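Local atomic coordinates of acyl-CoA dehydrogenase (Slackia heliotrinireducens, PDB entry 4RM7), a protein that belongs to the acyl-CoA dehydrogenase family, whose subunits combine an N-terminal helical domain, a middle beta domain and a C-terminal helical domain. Residues Y22-F27 with E44-F49; W35-L41 with S208-F212; L70-V74 with V247-A251; E79-I83 with Q258-E262. Numbering follows the deposited sequence.

Contact 1. Residues Y22-F27 with E44-F49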
loop_
_atom_site.group_PDB
_atom_site.type_symbol
_atom_site.label_atom_id
_atom_site.label_comp_id
_atom_site.label_asym_id
_atom_site.label_seq_id
_atom_site.Cartn_x
_atom_site.Cartn_y
_atom_site.Cartn_z
ATOM N N TYR A 22 30.736 11.025 -20.931
ATOM C CA TYR A 22 30.142 10.541 -22.164
ATOM C C TYR A 22 28.645 10.811 -22.250
ATOM O O TYR A 22 28.150 11.248 -23.273
ATOM C CB TYR A 22 30.420 9.043 -22.318
ATOM C CG TYR A 22 29.534 8.311 -23.295
ATOM C CD1 TYR A 22 29.713 8.445 -24.648
ATOM C CD2 TYR A 22 28.525 7.489 -22.856
ATOM C CE1 TYR A 22 28.909 7.786 -25.541
ATOM C CE2 TYR A 22 27.720 6.824 -23.742
ATOM C CZ TYR A 22 27.918 6.979 -25.084
ATOM O OH TYR A 22 27.117 6.317 -25.964
ATOM N N GLY A 23 27.922 10.537 -21.175
ATOM C CA GLY A 23 26.485 10.703 -21.182
ATOM C C GLY A 23 26.039 12.131 -21.337
ATOM O O GLY A 23 25.133 12.438 -22.083
ATOM N N GLU A 24 26.705 13.009 -20.616
ATOM C CA GLU A 24 26.392 14.413 -20.641
ATOM C C GLU A 24 26.639 14.990 -22.009
ATOM O O GLU A 24 25.933 15.875 -22.454
ATOM C CB GLU A 24 27.188 15.148 -19.585
ATOM C CG GLU A 24 26.482 15.183 -18.253
ATOM C CD GLU A 24 27.365 15.690 -17.150
ATOM O OE1 GLU A 24 28.422 16.258 -17.449
ATOM O OE2 GLU A 24 27.001 15.519 -15.983
ATOM N N LYS A 25 27.689 14.515 -22.647
ATOM C CA LYS A 25 28.042 14.956 -23.977
ATOM C C LYS A 25 27.019 14.616 -25.039
ATOM O O LYS A 25 26.692 15.448 -25.861
ATOM C CB LYS A 25 29.383 14.342 -24.349
ATOM C CG LYS A 25 29.849 14.566 -25.767
ATOM C CD LYS A 25 31.338 14.299 -25.842
ATOM C CE LYS A 25 31.811 14.066 -27.260
ATOM N NZ LYS A 25 31.107 14.965 -28.202
ATOM N N TYR A 26 26.511 13.396 -25.031
ATOM C CA TYR A 26 25.584 12.986 -26.071
ATOM C C TYR A 26 24.117 13.053 -25.707
ATOM O O TYR A 26 23.295 13.389 -26.530
ATOM C CB TYR A 26 25.921 11.586 -26.562
ATOM C CG TYR A 26 27.222 11.514 -27.305
ATOM C CD1 TYR A 26 27.335 11.996 -28.593
ATOM C CD2 TYR A 26 28.339 10.969 -26.719
ATOM C CE1 TYR A 26 28.529 11.932 -29.274
ATOM C CE2 TYR A 26 29.533 10.907 -27.390
ATOM C CZ TYR A 26 29.620 11.388 -28.665
ATOM O OH TYR A 26 30.815 11.321 -29.319
ATOM N N PHE A 27 23.785 12.702 -24.478
ATOM C CA PHE A 27 22.394 12.570 -24.104
ATOM C C PHE A 27 21.768 13.855 -23.622
ATOM O O PHE A 27 21.429 14.000 -22.464
ATOM C CB PHE A 27 22.222 11.447 -23.103
ATOM C CG PHE A 27 22.685 10.127 -23.620
ATOM C CD1 PHE A 27 22.049 9.533 -24.675
ATOM C CD2 PHE A 27 23.764 9.494 -23.061
ATOM C CE1 PHE A 27 22.473 8.321 -25.163
ATOM C CE2 PHE A 27 24.196 8.284 -23.543
ATOM C CZ PHE A 27 23.550 7.696 -24.597
ATOM N N GLU A 44 27.546 7.226 -34.327
ATOM C CA GLU A 44 28.588 7.925 -33.591
ATOM C C GLU A 44 28.461 7.709 -32.080
ATOM O O GLU A 44 29.452 7.507 -31.379
ATOM C CB GLU A 44 28.550 9.417 -33.907
ATOM C CG GLU A 44 29.611 10.197 -33.170
ATOM C CD GLU A 44 29.280 11.670 -33.052
ATOM O OE1 GLU A 44 28.216 12.083 -33.565
ATOM O OE2 GLU A 44 30.082 12.410 -32.438
ATOM N N VAL A 45 27.229 7.747 -31.588
ATOM C CA VAL A 45 26.958 7.628 -30.164
ATOM C C VAL A 45 27.240 6.208 -29.693
ATOM O O VAL A 45 27.847 5.963 -28.648
ATOM C CB VAL A 45 25.496 7.993 -29.867
ATOM C CG1 VAL A 45 25.148 7.698 -28.409
ATOM C CG2 VAL A 45 25.231 9.447 -30.221
ATOM N N VAL A 46 26.729 5.235 -30.435
ATOM C CA VAL A 46 26.976 3.834 -30.108
ATOM C C VAL A 46 28.428 3.440 -30.248
ATOM O O VAL A 46 28.932 2.649 -29.473
ATOM C CB VAL A 46 26.101 2.844 -30.884
ATOM C CG1 VAL A 46 24.633 3.173 -30.721
ATOM C CG2 VAL A 46 26.517 2.779 -32.332
ATOM N N LYS A 47 29.102 3.953 -31.261
ATOM C CA LYS A 47 30.516 3.640 -31.373
ATOM C C LYS A 47 31.297 4.262 -30.212
ATOM O O LYS A 47 32.227 3.661 -29.686
ATOM C CB LYS A 47 31.057 4.123 -32.720
ATOM C CG LYS A 47 32.568 4.146 -32.833
ATOM C CD LYS A 47 33.130 2.760 -33.064
ATOM C CE LYS A 47 34.590 2.814 -33.505
ATOM N NZ LYS A 47 35.267 1.517 -33.205
ATOM N N ALA A 48 30.909 5.465 -29.797
ATOM C CA ALA A 48 31.628 6.145 -28.723
ATOM C C ALA A 48 31.500 5.359 -27.416
ATOM O O ALA A 48 32.388 5.405 -26.566
ATOM C CB ALA A 48 31.119 7.584 -28.549
ATOM N N PHE A 49 30.401 4.624 -27.266
ATOM C CA PHE A 49 30.193 3.841 -26.053
ATOM C C PHE A 49 31.189 2.690 -25.968
ATOM O O PHE A 49 31.752 2.457 -24.910
ATOM C CB PHE A 49 28.759 3.306 -25.961
ATOM C CG PHE A 49 28.573 2.273 -24.892
ATOM C CD1 PHE A 49 28.338 2.656 -23.573
ATOM C CD2 PHE A 49 28.653 0.913 -25.190
ATOM C CE1 PHE A 49 28.173 1.708 -22.558
ATOM C CE2 PHE A 49 28.479 -0.061 -24.177
ATOM C CZ PHE A 49 28.245 0.342 -22.856
#
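The hydroxyl of Tyr22 donates a 2.8 Å hydrogen bond from OH to the backbone O of Val45, a carbonyl that also accepts the helical bond from Phe49 N at 3.2 Å. Tyrosine suits the place: its ring packs in the core while the phenol finds an acceptor on the neighbouring backbone. Nearer the surface, Tyr26 OH makes a weak, 3.4 Å hydrogen bond to Glu44 OE2. Between these two links lies the apolar filling. Ala48 is small enough for both tyrosines to close on it, with Tyr22 CE1 3.7 Å and Tyr26 CE2 3.9 Å from its CB. The branched Val45 sits among the aromatic side chains, its CG2 3.7 Å from Tyr26 CD1 and its CG1 4.1 Å from Phe27 CZ. On the buried flank, Phe49 stacks on Phe90 and Leu80 packs against Tyr22. The segment axes run nearly antiparallel, at 172° and 11.3 Å apart, a wide separation bridged by large aromatic side chains; this pairing belongs to the helical bundle of the N-terminal acyl-CoA dehydrogenase domain.

Contact 2. Residues W35-L41 with S208-F212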
loop_
_atom_site.group_PDB
_atom_site.type_symbol
_atom_site.label_atom_id
_atom_site.label_comp_id
_atom_site.label_asym_id
_atom_site.label_seq_id
_atom_site.Cartn_x
_atom_site.Cartn_y
_atom_site.Cartn_z
ATOM N N TRP A 35 15.981 10.786 -30.655
ATOM C CA TRP A 35 16.382 9.385 -30.757
ATOM C C TRP A 35 15.236 8.474 -30.329
ATOM O O TRP A 35 15.093 7.370 -30.852
ATOM C CB TRP A 35 17.649 9.124 -29.930
ATOM C CG TRP A 35 18.816 9.899 -30.454
ATOM C CD1 TRP A 35 18.958 10.390 -31.718
ATOM C CD2 TRP A 35 19.991 10.304 -29.733
ATOM N NE1 TRP A 35 20.147 11.061 -31.833
ATOM C CE2 TRP A 35 20.800 11.030 -30.630
ATOM C CE3 TRP A 35 20.436 10.126 -28.420
ATOM C CZ2 TRP A 35 22.026 11.577 -30.259
ATOM C CZ3 TRP A 35 21.661 10.662 -28.053
ATOM C CH2 TRP A 35 22.440 11.380 -28.971
ATOM N N ARG A 36 14.420 8.952 -29.389
ATOM C CA ARG A 36 13.176 8.277 -29.024
ATOM C C ARG A 36 12.294 8.155 -30.262
ATOM O O ARG A 36 11.686 7.118 -30.507
ATOM C CB ARG A 36 12.433 9.035 -27.914
ATOM C CG ARG A 36 12.660 8.484 -26.518
ATOM C CD ARG A 36 11.643 9.023 -25.519
ATOM N NE ARG A 36 12.225 9.990 -24.584
ATOM C CZ ARG A 36 12.546 9.720 -23.316
ATOM N NH1 ARG A 36 12.344 8.501 -22.817
ATOM N NH2 ARG A 36 13.072 10.668 -22.539
ATOM N N LYS A 37 12.256 9.225 -31.047
ATOM C CA LYS A 37 11.471 9.284 -32.272
ATOM C C LYS A 37 12.038 8.366 -33.359
ATOM O O LYS A 37 11.285 7.779 -34.131
ATOM C CB LYS A 37 11.406 10.734 -32.759
ATOM C CG LYS A 37 10.788 10.953 -34.132
ATOM C CD LYS A 37 11.843 11.247 -35.202
ATOM C CE LYS A 37 12.612 12.539 -34.929
ATOM N NZ LYS A 37 13.601 12.834 -36.016
ATOM N N ASP A 38 13.361 8.236 -33.419
ATOM C CA ASP A 38 13.995 7.392 -34.433
ATOM C C ASP A 38 14.088 5.943 -33.955
ATOM O O ASP A 38 14.475 5.051 -34.716
ATOM C CB ASP A 38 15.396 7.904 -34.784
ATOM C CG ASP A 38 15.386 9.292 -35.407
ATOM O OD1 ASP A 38 16.296 10.087 -35.083
ATOM O OD2 ASP A 38 14.489 9.586 -36.229
ATOM N N GLN A 39 13.734 5.724 -32.689
ATOM C CA GLN A 39 13.818 4.407 -32.061
ATOM C C GLN A 39 15.202 3.810 -32.258
ATOM O O GLN A 39 15.346 2.696 -32.761
ATOM C CB GLN A 39 12.751 3.468 -32.621
ATOM C CG GLN A 39 11.347 4.024 -32.500
ATOM C CD GLN A 39 10.319 3.162 -33.193
ATOM O OE1 GLN A 39 10.527 1.965 -33.383
ATOM N NE2 GLN A 39 9.201 3.767 -33.580
ATOM N N GLY A 40 16.220 4.567 -31.873
ATOM C CA GLY A 40 17.585 4.117 -32.031
ATOM C C GLY A 40 18.595 5.241 -31.954
ATOM O O GLY A 40 18.271 6.413 -32.189
ATOM N N LEU A 41 19.832 4.870 -31.636
ATOM C CA LEU A 41 20.905 5.834 -31.458
ATOM C C LEU A 41 21.798 5.900 -32.698
ATOM O O LEU A 41 21.965 4.898 -33.409
ATOM C CB LEU A 41 21.729 5.478 -30.220
ATOM C CG LEU A 41 21.010 5.360 -28.879
ATOM C CD1 LEU A 41 21.996 4.937 -27.807
ATOM C CD2 LEU A 41 20.357 6.673 -28.500
ATOM N N SER A 208 10.804 3.139 -26.211
ATOM C CA SER A 208 10.776 3.343 -27.657
ATOM C C SER A 208 12.055 2.913 -28.382
ATOM O O SER A 208 12.000 2.443 -29.515
ATOM C CB SER A 208 10.497 4.816 -27.950
ATOM O OG SER A 208 9.194 5.181 -27.504
HETATM N N MSE A 209 13.187 3.005 -27.711
HETATM C CA MSE A 209 14.461 2.765 -28.343
HETATM C C MSE A 209 14.813 1.317 -28.324
HETATM O O MSE A 209 15.909 0.927 -28.747
HETATM C CB MSE A 209 15.525 3.557 -27.627
HETATM C CG MSE A 209 15.474 4.981 -28.123
HETATM SE SE MSE A 209 16.961 5.881 -27.256
HETATM C CE MSE A 209 16.017 7.391 -26.459
ATOM N N LEU A 210 13.914 0.495 -27.831
ATOM C CA LEU A 210 14.177 -0.918 -27.794
ATOM C C LEU A 210 12.995 -1.592 -28.475
ATOM O O LEU A 210 12.206 -2.291 -27.848
ATOM C CB LEU A 210 14.302 -1.354 -26.341
ATOM C CG LEU A 210 15.066 -2.622 -25.983
ATOM C CD1 LEU A 210 16.503 -2.561 -26.463
ATOM C CD2 LEU A 210 15.009 -2.871 -24.486
ATOM N N PRO A 211 12.851 -1.370 -29.775
ATOM C CA PRO A 211 11.722 -1.936 -30.514
ATOM C C PRO A 211 11.796 -3.435 -30.604
ATOM O O PRO A 211 12.822 -3.956 -30.993
ATOM C CB PRO A 211 11.918 -1.371 -31.912
ATOM C CG PRO A 211 13.369 -1.160 -32.014
ATOM C CD PRO A 211 13.773 -0.659 -30.666
ATOM N N PHE A 212 10.702 -4.105 -30.270
ATOM C CA PHE A 212 10.590 -5.552 -30.259
ATOM C C PHE A 212 9.719 -6.070 -31.397
ATOM O O PHE A 212 8.988 -5.319 -31.988
ATOM C CB PHE A 212 9.917 -5.992 -28.967
ATOM C CG PHE A 212 10.748 -5.809 -27.746
ATOM C CD1 PHE A 212 10.147 -5.661 -26.513
ATOM C CD2 PHE A 212 12.127 -5.805 -27.814
ATOM C CE1 PHE A 212 10.914 -5.489 -25.372
ATOM C CE2 PHE A 212 12.900 -5.647 -26.680
ATOM C CZ PHE A 212 12.291 -5.482 -25.459
#
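This is an interdomain contact in which the C-terminal end of helix 29-38, from the N-terminal helical domain, meets the loop leading into strand 212-221 of the middle beta domain. The helix ends in a Schellman motif: Gly40 N bonds back to Trp35 O at 3.2 Å, and Gln39 N makes a weak bond to Arg36 O at 3.3 Å. Gln39, the C-prime residue, carries the positive phi that ends the helix. Gly40 follows with backbone angles at which a CB would be jammed against the carbonyl O of Gln39, so glycine is called for. Against this compact turn the loop comes close, with the CA atoms of Gln39 and Met209 only 4.1 Å apart.

Van der Waals packing holds the two together. Met209, modelled as selenomethionine, is buried and has the largest area covered of any residue here; its long flexible chain lies along the turn, CG 3.6 Å from Trp35 O and 3.8 Å from Gly40 N, while CE reaches Arg36 CG at 3.5 Å. Small Ser208 fits beside the backbone, its CB 3.6 Å from Arg36 O. Pro211, whose backbone is hydrogen-bonded with Asn162, makes a plain van der Waals contact at the exposed margin, its CB 3.9 Å from Gln39 OE1. Arg36 also packs on helix 351-362. At the buried end, Leu41 CD2 rests 3.7 Å from the selenium atom SE of Met209.

Contact 3. Residues L70-V74 with V247-A251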
loop_
_atom_site.group_PDB
_atom_site.type_symbol
_atom_site.label_atom_id
_atom_site.label_comp_id
_atom_site.label_asym_id
_atom_site.label_seq_id
_atom_site.Cartn_x
_atom_site.Cartn_y
_atom_site.Cartn_z
ATOM N N LEU A 70 30.421 -7.299 -13.053
ATOM C CA LEU A 70 28.994 -6.957 -13.024
ATOM C C LEU A 70 28.663 -5.642 -12.287
ATOM O O LEU A 70 27.851 -4.855 -12.768
ATOM C CB LEU A 70 28.195 -8.105 -12.401
ATOM C CG LEU A 70 26.680 -8.004 -12.573
ATOM C CD1 LEU A 70 26.294 -7.900 -14.021
ATOM C CD2 LEU A 70 26.020 -9.201 -11.998
ATOM N N PHE A 71 29.279 -5.407 -11.132
ATOM C CA PHE A 71 29.068 -4.156 -10.419
ATOM C C PHE A 71 29.447 -2.981 -11.314
ATOM O O PHE A 71 28.720 -1.990 -11.375
ATOM C CB PHE A 71 29.871 -4.111 -9.122
ATOM C CG PHE A 71 29.630 -2.874 -8.304
ATOM C CD1 PHE A 71 28.336 -2.476 -7.986
ATOM C CD2 PHE A 71 30.689 -2.104 -7.843
ATOM C CE1 PHE A 71 28.098 -1.318 -7.219
ATOM C CE2 PHE A 71 30.464 -0.935 -7.077
ATOM C CZ PHE A 71 29.168 -0.551 -6.762
ATOM N N ALA A 72 30.567 -3.102 -12.026
ATOM C CA ALA A 72 30.986 -2.050 -12.954
ATOM C C ALA A 72 29.945 -1.817 -14.045
ATOM O O ALA A 72 29.591 -0.673 -14.348
ATOM C CB ALA A 72 32.332 -2.387 -13.579
ATOM N N GLN A 73 29.470 -2.909 -14.635
ATOM C CA GLN A 73 28.426 -2.845 -15.641
ATOM C C GLN A 73 27.175 -2.138 -15.115
ATOM O O GLN A 73 26.551 -1.346 -15.820
ATOM C CB GLN A 73 28.078 -4.249 -16.115
ATOM C CG GLN A 73 29.082 -4.838 -17.083
ATOM C CD GLN A 73 28.760 -6.291 -17.410
ATOM O OE1 GLN A 73 28.238 -7.030 -16.558
ATOM N NE2 GLN A 73 29.057 -6.707 -18.644
ATOM N N VAL A 74 26.827 -2.434 -13.869
ATOM C CA VAL A 74 25.696 -1.826 -13.203
ATOM C C VAL A 74 25.865 -0.318 -13.026
ATOM O O VAL A 74 24.933 0.461 -13.265
ATOM C CB VAL A 74 25.474 -2.498 -11.847
ATOM C CG1 VAL A 74 24.687 -1.605 -10.899
ATOM C CG2 VAL A 74 24.780 -3.813 -12.058
ATOM N N VAL A 247 19.608 -8.204 -13.473
ATOM C CA VAL A 247 20.410 -7.193 -12.799
ATOM C C VAL A 247 20.497 -5.928 -13.666
ATOM O O VAL A 247 20.265 -4.817 -13.188
ATOM C CB VAL A 247 21.811 -7.709 -12.452
ATOM C CG1 VAL A 247 22.558 -6.658 -11.655
ATOM C CG2 VAL A 247 21.703 -9.016 -11.636
ATOM N N PHE A 248 20.788 -6.119 -14.946
ATOM C CA PHE A 248 20.819 -5.037 -15.915
ATOM C C PHE A 248 19.529 -4.244 -15.936
ATOM O O PHE A 248 19.550 -3.016 -15.911
ATOM C CB PHE A 248 21.096 -5.586 -17.309
ATOM C CG PHE A 248 22.478 -6.112 -17.476
ATOM C CD1 PHE A 248 23.451 -5.837 -16.521
ATOM C CD2 PHE A 248 22.814 -6.888 -18.582
ATOM C CE1 PHE A 248 24.730 -6.323 -16.673
ATOM C CE2 PHE A 248 24.099 -7.382 -18.743
ATOM C CZ PHE A 248 25.060 -7.109 -17.789
ATOM N N THR A 249 18.409 -4.950 -15.981
ATOM C CA THR A 249 17.114 -4.299 -16.065
ATOM C C THR A 249 16.816 -3.496 -14.806
ATOM O O THR A 249 16.280 -2.385 -14.860
ATOM C CB THR A 249 16.014 -5.326 -16.311
ATOM O OG1 THR A 249 16.123 -5.779 -17.656
ATOM C CG2 THR A 249 14.655 -4.715 -16.131
ATOM N N CYS A 250 17.208 -4.039 -13.664
ATOM C CA CYS A 250 16.981 -3.334 -12.416
ATOM C C CYS A 250 17.894 -2.108 -12.291
ATOM O O CYS A 250 17.457 -1.055 -11.823
ATOM C CB CYS A 250 17.138 -4.291 -11.230
ATOM S SG CYS A 250 15.763 -5.508 -11.197
ATOM N N ALA A 251 19.138 -2.226 -12.745
ATOM C CA ALA A 251 20.027 -1.074 -12.789
ATOM C C ALA A 251 19.454 0.040 -13.692
ATOM O O ALA A 251 19.557 1.227 -13.371
ATOM C CB ALA A 251 21.414 -1.498 -13.264
#
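Val247 opens a buried helix-helix contact in which helix 234-270 of the C-terminal helical domain packs on the start of helix 70-84 from the N-terminal domain, part of the all-helical core of the acyl-CoA dehydrogenase fold. The two segments run in roughly the same direction, crossing at -32° with their axes 10.2 Å apart. Val247 points toward its partner, and its CG1 meets Val74 CG2 at 3.6 Å and Leu70 CD2 at 4.3 Å. Such branched aliphatic groups fill the gap between helices without asking for polar partners.

Phe248 extends farther, as a large ring can. Its CE1 lies 3.5 Å from Leu70 CD1, and its edge faces the amide of Gln73, with CZ 3.4 Å from OE1; the slightly positive ring C-H suits an oxygen neighbour. The other end of that amide is engaged too, since Gln73 NE2 donates to the backbone O of Val59.

Thr249 and Cys250 follow on another side of the helix, where Thr249 bonds through OG1 to Asp366 and Cys250 packs on helices 282-311 and 316-341. One turn beyond Val247, Ala251 returns to the interface. Here the backbones come nearest, with CA atoms of Val74 and Ala251 5.7 Å apart, an approach that a small residue permits: Ala251 CB lies 4.0 Å from both O and CG1 of Val74.

Contact 4. Residues E79-I83 with Q258-E262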
loop_
_atom_site.group_PDB
_atom_site.type_symbol
_atom_site.label_atom_id
_atom_site.label_comp_id
_atom_site.label_asym_id
_atom_site.label_seq_id
_atom_site.Cartn_x
_atom_site.Cartn_y
_atom_site.Cartn_z
ATOM N N GLU A 79 24.104 4.863 -14.539
ATOM C CA GLU A 79 24.455 6.244 -14.827
ATOM C C GLU A 79 23.933 6.734 -16.178
ATOM O O GLU A 79 23.487 7.877 -16.288
ATOM C CB GLU A 79 25.973 6.442 -14.759
ATOM C CG GLU A 79 26.453 7.900 -14.967
ATOM C CD GLU A 79 25.879 8.942 -13.966
ATOM O OE1 GLU A 79 25.052 8.616 -13.074
ATOM O OE2 GLU A 79 26.272 10.120 -14.076
ATOM N N LEU A 80 23.974 5.884 -17.202
ATOM C CA LEU A 80 23.505 6.298 -18.519
ATOM C C LEU A 80 21.987 6.457 -18.496
ATOM O O LEU A 80 21.442 7.356 -19.130
ATOM C CB LEU A 80 23.933 5.289 -19.594
ATOM C CG LEU A 80 25.446 5.299 -19.802
ATOM C CD1 LEU A 80 25.846 4.297 -20.826
ATOM C CD2 LEU A 80 25.927 6.697 -20.191
ATOM N N SER A 81 21.314 5.590 -17.749
ATOM C CA SER A 81 19.862 5.656 -17.610
ATOM C C SER A 81 19.470 6.880 -16.820
ATOM O O SER A 81 18.400 7.450 -17.042
ATOM C CB SER A 81 19.308 4.408 -16.918
ATOM O OG SER A 81 19.720 3.231 -17.586
ATOM N N ARG A 82 20.342 7.282 -15.895
ATOM C CA ARG A 82 20.082 8.454 -15.067
ATOM C C ARG A 82 20.188 9.728 -15.888
ATOM O O ARG A 82 19.292 10.564 -15.863
ATOM C CB ARG A 82 21.053 8.530 -13.892
ATOM C CG ARG A 82 20.793 9.706 -12.946
ATOM C CD ARG A 82 21.950 9.884 -11.961
ATOM N NE ARG A 82 23.136 10.395 -12.621
ATOM C CZ ARG A 82 23.259 11.659 -13.018
ATOM N NH1 ARG A 82 22.264 12.521 -12.814
ATOM N NH2 ARG A 82 24.362 12.061 -13.631
ATOM N N ILE A 83 21.301 9.870 -16.602
ATOM C CA ILE A 83 21.530 11.038 -17.437
ATOM C C ILE A 83 20.497 11.121 -18.554
ATOM O O ILE A 83 19.981 12.191 -18.832
ATOM C CB ILE A 83 22.949 11.025 -18.047
ATOM C CG1 ILE A 83 24.010 11.174 -16.958
ATOM C CG2 ILE A 83 23.110 12.132 -19.088
ATOM C CD1 ILE A 83 25.371 10.723 -17.416
ATOM N N GLN A 258 15.919 7.409 -10.677
ATOM C CA GLN A 258 16.749 8.436 -10.085
ATOM C C GLN A 258 16.616 9.757 -10.866
ATOM O O GLN A 258 16.682 10.841 -10.276
ATOM C CB GLN A 258 18.204 7.961 -10.036
ATOM C CG GLN A 258 19.149 8.959 -9.429
ATOM C CD GLN A 258 18.836 9.219 -7.975
ATOM O OE1 GLN A 258 19.020 8.346 -7.143
ATOM N NE2 GLN A 258 18.362 10.426 -7.660
ATOM N N ALA A 259 16.422 9.658 -12.186
ATOM C CA ALA A 259 16.298 10.837 -13.046
ATOM C C ALA A 259 14.988 11.564 -12.761
ATOM O O ALA A 259 14.945 12.796 -12.706
ATOM C CB ALA A 259 16.379 10.443 -14.507
ATOM N N ALA A 260 13.930 10.783 -12.566
ATOM C CA ALA A 260 12.632 11.308 -12.179
ATOM C C ALA A 260 12.686 12.031 -10.831
ATOM O O ALA A 260 12.043 13.064 -10.638
ATOM C CB ALA A 260 11.613 10.185 -12.122
HETATM N N MSE A 261 13.446 11.474 -9.899
HETATM C CA MSE A 261 13.578 12.083 -8.589
HETATM C C MSE A 261 14.290 13.440 -8.691
HETATM O O MSE A 261 13.828 14.430 -8.119
HETATM C CB MSE A 261 14.322 11.153 -7.631
HETATM C CG MSE A 261 14.679 11.814 -6.317
HETATM SE SE MSE A 261 13.099 12.160 -5.224
HETATM C CE MSE A 261 14.029 12.242 -3.524
ATOM N N GLU A 262 15.398 13.488 -9.426
ATOM C CA GLU A 262 16.067 14.763 -9.694
ATOM C C GLU A 262 15.134 15.839 -10.260
ATOM O O GLU A 262 15.187 16.998 -9.819
ATOM C CB GLU A 262 17.235 14.562 -10.631
ATOM C CG GLU A 262 18.319 13.723 -10.019
ATOM C CD GLU A 262 19.357 13.285 -11.036
ATOM O OE1 GLU A 262 19.246 13.703 -12.212
ATOM O OE2 GLU A 262 20.287 12.530 -10.662
HETATM O O HOH W 1 19.136 13.381 -15.071
#
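Arg82 is the hub of this contact, with every nitrogen of its guanidinium engaged. Within its own helix it forms a two-pronged salt bridge with Glu79, NE donating to OE1 at 2.7 Å and NH2 to OE2 at 2.8 Å, both almost linear. Across the interface NH1 donates to Glu262 OE2 at 2.9 Å, completing a network in which one arginine joins two carboxylates. Its length lets it span helices, and its planar group presents donors on two edges. The second oxygen of Glu262 is served by a water, which donates to Glu262 OE1 and to the backbone O of Arg82, each at 2.9 Å. Glu79 has a further long, weak ion pair with Arg20.

Beneath the charges the helices come close: the segment axes are 9.1 Å apart, crossing at -35°, and Ala259 CB lies 3.2 Å from Arg82 O, where a larger side chain would fit poorly. Gln258 lends its aliphatic part, CG to Arg82 CD at 3.9 Å, while its amide is satisfied by Arg299 and by Tyr384 of a neighbouring subunit. With these partners the charges are tolerable at a mostly covered site, and directional polar bonds join the N- and C-terminal helical domains close to a subunit interface.

In the fold
From the N terminus, contact 1 closes a short loop of 16 residues, mostly helix 29-38, within the N-terminal domain. Contact 2 opens inside that loop at 35-41 and closes only at 208-212, so it crosses contact 1; Trp35 packs directly on Tyr26, Phe27 and Val45. Contacts 3 and 4 open on helix 70-84, after contact 1 has closed, and end on helix 234-270. Both cross contact 2, and they cross each other because the helices run in similar directions. Leu80 and Ile83 bring contact 4 against contact 1; the N-terminal domain is thus tied to the middle domain by contact 2 and to the C-terminal domain by contacts 3 and 4.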